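Local coordinates for 6-phosphogluconate dehydrogenase, NAD-binding (Mycolicibacterium smegmatis MC2 155, PDB 6SMT), which reduces imines with S-selectivity, probably using NADPH, which it binds, as the hydride donor, at residues A70-L84 and V96-T110. Residues are numbered along the deposited sequence; the frame is centred on the assembly and turned at random.
Sequences ALVNVVDHDAVDAIL and VIGLSSDTPDRARRT. With NDP (NADPH dihydro-nicotinamide-adenine-dinucleotide phosphate), chain L.
His-77 turns the edge of its ring toward residues 96-110, where ND1 donates to Thr-110 OG1 (2.7 Å), only 7° out of the ring plane. That hydroxyl in turn gives its proton to the syn lone pair of Asp-81 OD1 (OG1 to OD1 2.6 Å), so imidazole, hydroxyl and carboxylate form a chain of two hydrogen bonds. The helix segments it joins run 5° from parallel. Val-80 CG2 lies over one ring face, and Asp-102 OD2 accepts the backbone N-H of His-77 on its anti lone pair (N to OD2 2.9 Å). The side chain of Arg-106, bent at chi2 and chi3, brings NH1 and NH2 to the same oxygen, Asp-78 OD1 (2.7 Å from NH2); NH2 also makes a weak hydrogen bond to Asp-81 OD2, part of the same salt-bridge network. Nearer the strands, Ser-100 OG donates to Val-72 O and accepts from Val-74 N (2.8 Å, 176° at the hydrogen), tying the two strand ends together. There Asn-73 ND2 bonds Leu-99 O (2.8 Å) and weakly NADPH O4D, and Ser-101 N donates to NADPH O3D (2.9 Å). With Ile-97 N on Ala-70 O linking parallel strands, this is the beta-alpha-beta unit and the helix that follows it, with NADPH at the C-terminal strand ends, as in a Rossmann fold.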
loop_
_atom_site.group_PDB
_atom_site.type_symbol
_atom_site.label_atom_id
_atom_site.label_comp_id
_atom_site.label_asym_id
_atom_site.label_seq_id
_atom_site.Cartn_x
_atom_site.Cartn_y
_atom_site.Cartn_z
ATOM N N ALA B 70 4.234 -16.318 29.776
ATOM C CA ALA B 70 3.370 -15.153 29.875
ATOM C C ALA B 70 3.494 -14.292 28.598
ATOM O O ALA B 70 4.628 -13.998 28.233
ATOM C CB ALA B 70 3.629 -14.288 31.060
ATOM N N LEU B 71 2.375 -14.021 27.941
ATOM C CA LEU B 71 2.340 -13.141 26.766
ATOM C C LEU B 71 1.801 -11.799 27.190
ATOM O O LEU B 71 0.707 -11.766 27.850
ATOM C CB LEU B 71 1.437 -13.728 25.678
ATOM C CG LEU B 71 1.690 -15.176 25.345
ATOM C CD1 LEU B 71 0.763 -15.619 24.207
ATOM C CD2 LEU B 71 3.121 -15.469 24.994
ATOM N N VAL B 72 2.466 -10.688 26.888
ATOM C CA VAL B 72 2.014 -9.345 27.263
ATOM C C VAL B 72 1.600 -8.563 26.009
ATOM O O VAL B 72 2.436 -8.265 25.175
ATOM C CB VAL B 72 3.044 -8.588 28.096
ATOM C CG1 VAL B 72 2.407 -7.343 28.617
ATOM C CG2 VAL B 72 3.662 -9.451 29.207
ATOM N N ASN B 73 0.298 -8.372 25.842
ATOM C CA ASN B 73 -0.290 -7.850 24.589
ATOM C C ASN B 73 -1.088 -6.601 24.901
ATOM O O ASN B 73 -2.319 -6.709 25.107
ATOM C CB ASN B 73 -1.074 -8.941 23.889
ATOM C CG ASN B 73 -1.639 -8.516 22.553
ATOM O OD1 ASN B 73 -2.866 -8.414 22.409
ATOM N ND2 ASN B 73 -0.758 -8.199 21.596
ATOM N N VAL B 74 -0.425 -5.465 24.990
ATOM C CA VAL B 74 -1.025 -4.187 25.374
ATOM C C VAL B 74 -0.536 -3.102 24.418
ATOM O O VAL B 74 0.251 -3.374 23.514
ATOM C CB VAL B 74 -0.748 -3.890 26.852
ATOM C CG1 VAL B 74 -1.474 -4.857 27.764
ATOM C CG2 VAL B 74 0.723 -3.850 27.140
ATOM N N VAL B 75 -0.959 -1.880 24.642
ATOM C CA VAL B 75 -0.779 -0.818 23.615
ATOM C C VAL B 75 0.690 -0.549 23.357
ATOM O O VAL B 75 1.035 -0.428 22.189
ATOM C CB VAL B 75 -1.540 0.450 23.999
ATOM C CG1 VAL B 75 -1.002 1.076 25.270
ATOM C CG2 VAL B 75 -1.476 1.444 22.823
ATOM N N ASP B 76 1.564 -0.473 24.356
ATOM C CA ASP B 76 2.963 -0.130 24.143
ATOM C C ASP B 76 3.820 -0.636 25.289
ATOM O O ASP B 76 3.297 -1.281 26.223
ATOM C CB ASP B 76 3.125 1.380 23.944
ATOM C CG ASP B 76 2.760 2.233 25.185
ATOM O OD1 ASP B 76 2.564 1.734 26.268
ATOM O OD2 ASP B 76 2.563 3.531 25.030
ATOM N N HIS B 77 5.144 -0.389 25.250
ATOM C CA HIS B 77 6.072 -0.862 26.283
ATOM C C HIS B 77 5.974 -0.002 27.549
ATOM O O HIS B 77 6.368 -0.549 28.545
ATOM C CB HIS B 77 7.473 -1.109 25.760
ATOM C CG HIS B 77 7.568 -2.441 25.097
ATOM N ND1 HIS B 77 8.400 -3.448 25.596
ATOM C CD2 HIS B 77 6.838 -3.022 24.081
ATOM C CE1 HIS B 77 8.249 -4.569 24.870
ATOM N NE2 HIS B 77 7.294 -4.329 23.915
ATOM N N ASP B 78 5.420 1.202 27.514
ATOM C CA ASP B 78 5.173 1.858 28.831
ATOM C C ASP B 78 4.144 1.016 29.610
ATOM O O ASP B 78 4.348 0.737 30.826
ATOM C CB ASP B 78 4.703 3.292 28.697
ATOM C CG ASP B 78 5.842 4.244 28.320
ATOM O OD1 ASP B 78 6.993 3.965 28.603
ATOM O OD2 ASP B 78 5.495 5.294 27.888
ATOM N N ALA B 79 3.131 0.477 28.931
ATOM C CA ALA B 79 2.147 -0.410 29.580
ATOM C C ALA B 79 2.797 -1.711 29.921
ATOM O O ALA B 79 2.588 -2.234 31.035
ATOM C CB ALA B 79 0.978 -0.572 28.686
ATOM N N VAL B 80 3.558 -2.361 29.018
ATOM C CA VAL B 80 4.247 -3.617 29.370
ATOM C C VAL B 80 5.058 -3.450 30.653
ATOM O O VAL B 80 4.965 -4.313 31.507
ATOM C CB VAL B 80 5.175 -4.088 28.227
ATOM C CG1 VAL B 80 6.023 -5.286 28.610
ATOM C CG2 VAL B 80 4.354 -4.429 26.998
ATOM N N ASP B 81 5.861 -2.387 30.686
ATOM C CA ASP B 81 6.829 -2.244 31.790
ATOM C C ASP B 81 6.062 -1.920 33.089
ATOM O O ASP B 81 6.493 -2.427 34.153
ATOM C CB ASP B 81 7.844 -1.187 31.435
ATOM C CG ASP B 81 8.767 -1.642 30.287
ATOM O OD1 ASP B 81 8.781 -2.874 29.934
ATOM O OD2 ASP B 81 9.575 -0.786 29.812
ATOM N N ALA B 82 4.943 -1.231 32.992
ATOM C CA ALA B 82 4.113 -0.976 34.205
ATOM C C ALA B 82 3.526 -2.314 34.705
ATOM O O ALA B 82 3.452 -2.565 35.974
ATOM C CB ALA B 82 3.036 0.015 33.913
ATOM N N ILE B 83 3.094 -3.206 33.820
ATOM C CA ILE B 83 2.559 -4.519 34.223
ATOM C C ILE B 83 3.676 -5.354 34.815
ATOM O O ILE B 83 3.476 -5.977 35.873
ATOM C CB ILE B 83 1.889 -5.187 33.022
ATOM C CG1 ILE B 83 0.648 -4.424 32.619
ATOM C CG2 ILE B 83 1.646 -6.665 33.256
ATOM C CD1 ILE B 83 0.163 -4.806 31.189
ATOM N N LEU B 84 4.846 -5.409 34.220
ATOM C CA LEU B 84 5.942 -6.236 34.734
ATOM C C LEU B 84 6.403 -5.634 36.077
ATOM O O LEU B 84 6.690 -6.454 36.980
ATOM C CB LEU B 84 7.064 -6.252 33.709
ATOM C CG LEU B 84 6.726 -7.034 32.448
ATOM C CD1 LEU B 84 7.874 -6.856 31.447
ATOM C CD2 LEU B 84 6.461 -8.507 32.722
ATOM N N VAL B 96 8.697 -14.625 29.658
ATOM C CA VAL B 96 7.748 -13.549 29.315
ATOM C C VAL B 96 8.004 -13.248 27.840
ATOM O O VAL B 96 9.175 -13.141 27.412
ATOM C CB VAL B 96 8.040 -12.283 30.123
ATOM C CG1 VAL B 96 7.228 -11.114 29.628
ATOM C CG2 VAL B 96 7.779 -12.564 31.606
ATOM N N ILE B 97 6.940 -13.152 27.043
ATOM C CA ILE B 97 7.063 -12.716 25.641
ATOM C C ILE B 97 6.290 -11.427 25.509
ATOM O O ILE B 97 5.057 -11.382 25.689
ATOM C CB ILE B 97 6.577 -13.779 24.652
ATOM C CG1 ILE B 97 7.361 -15.069 24.880
ATOM C CG2 ILE B 97 6.687 -13.268 23.240
ATOM C CD1 ILE B 97 7.003 -16.185 23.894
ATOM N N GLY B 98 6.967 -10.369 25.089
ATOM C CA GLY B 98 6.329 -9.101 24.794
ATOM C C GLY B 98 5.720 -9.205 23.421
ATOM O O GLY B 98 6.417 -9.598 22.489
ATOM N N LEU B 99 4.460 -8.889 23.291
ATOM C CA LEU B 99 3.747 -8.849 21.994
ATOM C C LEU B 99 3.079 -7.504 21.892
ATOM O O LEU B 99 1.901 -7.408 21.473
ATOM C CB LEU B 99 2.741 -10.026 21.888
ATOM C CG LEU B 99 3.365 -11.382 21.863
ATOM C CD1 LEU B 99 2.237 -12.434 21.896
ATOM C CD2 LEU B 99 4.253 -11.618 20.670
ATOM N N SER B 100 3.736 -6.425 22.205
ATOM C CA SER B 100 3.186 -5.073 22.247
ATOM C C SER B 100 4.048 -4.175 21.379
ATOM O O SER B 100 5.277 -4.070 21.639
ATOM C CB SER B 100 3.151 -4.560 23.703
ATOM O OG SER B 100 2.370 -5.478 24.519
ATOM N N SER B 101 3.503 -3.548 20.355
ATOM C CA SER B 101 4.348 -2.886 19.345
ATOM C C SER B 101 5.060 -1.655 19.903
ATOM O O SER B 101 4.364 -0.772 20.452
ATOM C CB SER B 101 3.430 -2.556 18.143
ATOM O OG SER B 101 4.245 -2.014 17.090
ATOM N N ASP B 102 6.362 -1.579 19.787
ATOM C CA ASP B 102 7.155 -0.437 20.221
ATOM C C ASP B 102 8.545 -0.571 19.592
ATOM O O ASP B 102 8.770 -1.451 18.738
ATOM C CB ASP B 102 7.226 -0.370 21.766
ATOM C CG ASP B 102 7.291 1.017 22.368
ATOM O OD1 ASP B 102 7.995 1.897 21.772
ATOM O OD2 ASP B 102 6.665 1.245 23.455
ATOM N N THR B 103 9.459 0.372 19.942
ATOM C CA THR B 103 10.749 0.453 19.244
ATOM C C THR B 103 11.714 -0.633 19.687
ATOM O O THR B 103 11.572 -1.296 20.728
ATOM C CB THR B 103 11.393 1.788 19.508
ATOM O OG1 THR B 103 11.740 1.826 20.904
ATOM C CG2 THR B 103 10.463 2.908 19.153
ATOM N N PRO B 104 12.737 -0.904 18.860
ATOM C CA PRO B 104 13.760 -1.846 19.248
ATOM C C PRO B 104 14.388 -1.563 20.620
ATOM O O PRO B 104 14.615 -2.480 21.382
ATOM C CB PRO B 104 14.766 -1.745 18.086
ATOM C CG PRO B 104 13.885 -1.356 16.923
ATOM C CD PRO B 104 12.827 -0.452 17.461
ATOM N N ASP B 105 14.650 -0.271 20.900
ATOM C CA ASP B 105 15.279 -0.025 22.201
ATOM C C ASP B 105 14.287 -0.314 23.322
ATOM O O ASP B 105 14.784 -0.692 24.406
ATOM C CB ASP B 105 15.775 1.412 22.292
ATOM C CG ASP B 105 17.164 1.578 21.676
ATOM O OD1 ASP B 105 17.919 0.571 21.404
ATOM O OD2 ASP B 105 17.551 2.726 21.500
ATOM N N ARG B 106 12.958 -0.159 23.167
ATOM C CA ARG B 106 12.005 -0.520 24.220
ATOM C C ARG B 106 11.989 -2.048 24.387
ATOM O O ARG B 106 11.808 -2.529 25.482
ATOM C CB ARG B 106 10.633 0.062 23.981
ATOM C CG ARG B 106 10.633 1.582 24.106
ATOM C CD ARG B 106 11.201 2.167 25.385
ATOM N NE ARG B 106 10.404 1.734 26.495
ATOM C CZ ARG B 106 9.419 2.403 27.076
ATOM N NH1 ARG B 106 9.144 3.598 26.626
ATOM N NH2 ARG B 106 8.653 1.861 28.016
ATOM N N ALA B 107 12.104 -2.818 23.334
ATOM C CA ALA B 107 12.143 -4.281 23.471
ATOM C C ALA B 107 13.377 -4.705 24.270
ATOM O O ALA B 107 13.273 -5.566 25.135
ATOM C CB ALA B 107 12.139 -4.874 22.118
ATOM N N ARG B 108 14.517 -4.081 23.999
ATOM C CA ARG B 108 15.776 -4.395 24.751
ATOM C C ARG B 108 15.641 -3.965 26.205
ATOM O O ARG B 108 16.095 -4.681 27.079
ATOM C CB ARG B 108 16.937 -3.692 24.052
ATOM C CG ARG B 108 17.278 -4.174 22.646
ATOM C CD ARG B 108 18.347 -3.293 21.935
ATOM N NE ARG B 108 18.476 -3.661 20.549
ATOM C CZ ARG B 108 18.218 -2.924 19.559
ATOM N NH1 ARG B 108 18.025 -1.600 19.705
ATOM N NH2 ARG B 108 18.327 -3.473 18.365
ATOM N N ARG B 109 14.992 -2.862 26.472
ATOM C CA ARG B 109 14.797 -2.393 27.852
ATOM C C ARG B 109 13.951 -3.387 28.588
ATOM O O ARG B 109 14.252 -3.738 29.755
ATOM C CB ARG B 109 14.133 -1.024 27.840
ATOM C CG ARG B 109 14.067 -0.375 29.218
ATOM C CD ARG B 109 13.132 0.792 29.309
ATOM N NE ARG B 109 13.483 1.882 28.458
ATOM C CZ ARG B 109 12.848 3.041 28.507
ATOM N NH1 ARG B 109 11.853 3.232 29.367
ATOM N NH2 ARG B 109 13.189 4.016 27.688
ATOM N N THR B 110 12.848 -3.799 27.992
ATOM C CA THR B 110 11.968 -4.762 28.655
ATOM C C THR B 110 12.705 -6.102 28.874
ATOM O O THR B 110 12.525 -6.725 29.923
ATOM C CB THR B 110 10.670 -4.940 27.816
ATOM O OG1 THR B 110 9.990 -3.672 27.761
ATOM C CG2 THR B 110 9.768 -5.976 28.419
HETATM P PA NDP L . -4.477 -1.763 22.146
HETATM O O1A NDP L . -3.190 -1.528 21.412
HETATM O O2A NDP L . -5.619 -0.809 21.989
HETATM O O5B NDP L . -4.143 -1.973 23.681
HETATM C C5B NDP L . -5.257 -2.203 24.563
HETATM C C4B NDP L . -4.781 -3.050 25.716
HETATM O O4B NDP L . -3.713 -2.381 26.446
HETATM C C3B NDP L . -5.898 -3.284 26.754
HETATM O O3B NDP L . -5.747 -4.542 27.383
HETATM C C2B NDP L . -5.629 -2.157 27.728
HETATM O O2B NDP L . -6.116 -2.299 29.059
HETATM C C1B NDP L . -4.119 -2.275 27.798
HETATM N N9A NDP L . -3.449 -1.123 28.392
HETATM C C8A NDP L . -3.325 0.148 27.881
HETATM N N7A NDP L . -2.637 0.945 28.666
HETATM C C5A NDP L . -2.297 0.170 29.763
HETATM C C6A NDP L . -1.611 0.434 30.977
HETATM N N6A NDP L . -1.016 1.589 31.259
HETATM N N1A NDP L . -1.492 -0.588 31.852
HETATM C C2A NDP L . -2.033 -1.776 31.570
HETATM N N3A NDP L . -2.720 -2.131 30.478
HETATM C C4A NDP L . -2.834 -1.107 29.624
HETATM O O3 NDP L . -5.114 -3.203 21.839
HETATM P PN NDP L . -5.001 -4.357 20.796
HETATM O O1N NDP L . -5.533 -5.564 21.429
HETATM O O2N NDP L . -5.615 -3.915 19.516
HETATM O O5D NDP L . -3.432 -4.502 20.479
HETATM C C5D NDP L . -2.528 -4.968 21.474
HETATM C C4D NDP L . -1.152 -4.927 20.857
HETATM O O4D NDP L . -1.141 -5.857 19.744
HETATM C C3D NDP L . -0.689 -3.569 20.312
HETATM O O3D NDP L . 0.674 -3.291 20.609
HETATM C C2D NDP L . -0.877 -3.732 18.814
HETATM O O2D NDP L . -0.035 -2.926 17.996
HETATM C C1D NDP L . -0.630 -5.200 18.582
HETATM N N1N NDP L . -1.335 -5.751 17.408
HETATM C C2N NDP L . -2.690 -5.596 17.278
HETATM C C3N NDP L . -3.349 -6.016 16.172
HETATM C C7N NDP L . -4.807 -5.850 16.004
HETATM O O7N NDP L . -5.278 -6.238 14.910
HETATM N N7N NDP L . -5.577 -5.356 16.959
HETATM C C4N NDP L . -2.621 -6.615 15.072
HETATM C C5N NDP L . -1.202 -6.813 15.285
HETATM C C6N NDP L . -0.614 -6.436 16.399
HETATM P P2B NDP L . -7.675 -1.912 29.315
HETATM O O1X NDP L . -7.759 -1.843 30.869
HETATM O O2X NDP L . -7.887 -0.533 28.695
HETATM O O3X NDP L . -8.567 -2.915 28.702
HETATM O O HOH W 1 1.770 0.653 19.839
HETATM O O HOH W 2 6.760 -6.452 22.269
HETATM O O HOH W 3 5.975 3.023 25.286
HETATM O O HOH W 4 10.594 -0.865 27.457
HETATM O O HOH W 5 10.374 1.322 31.142
#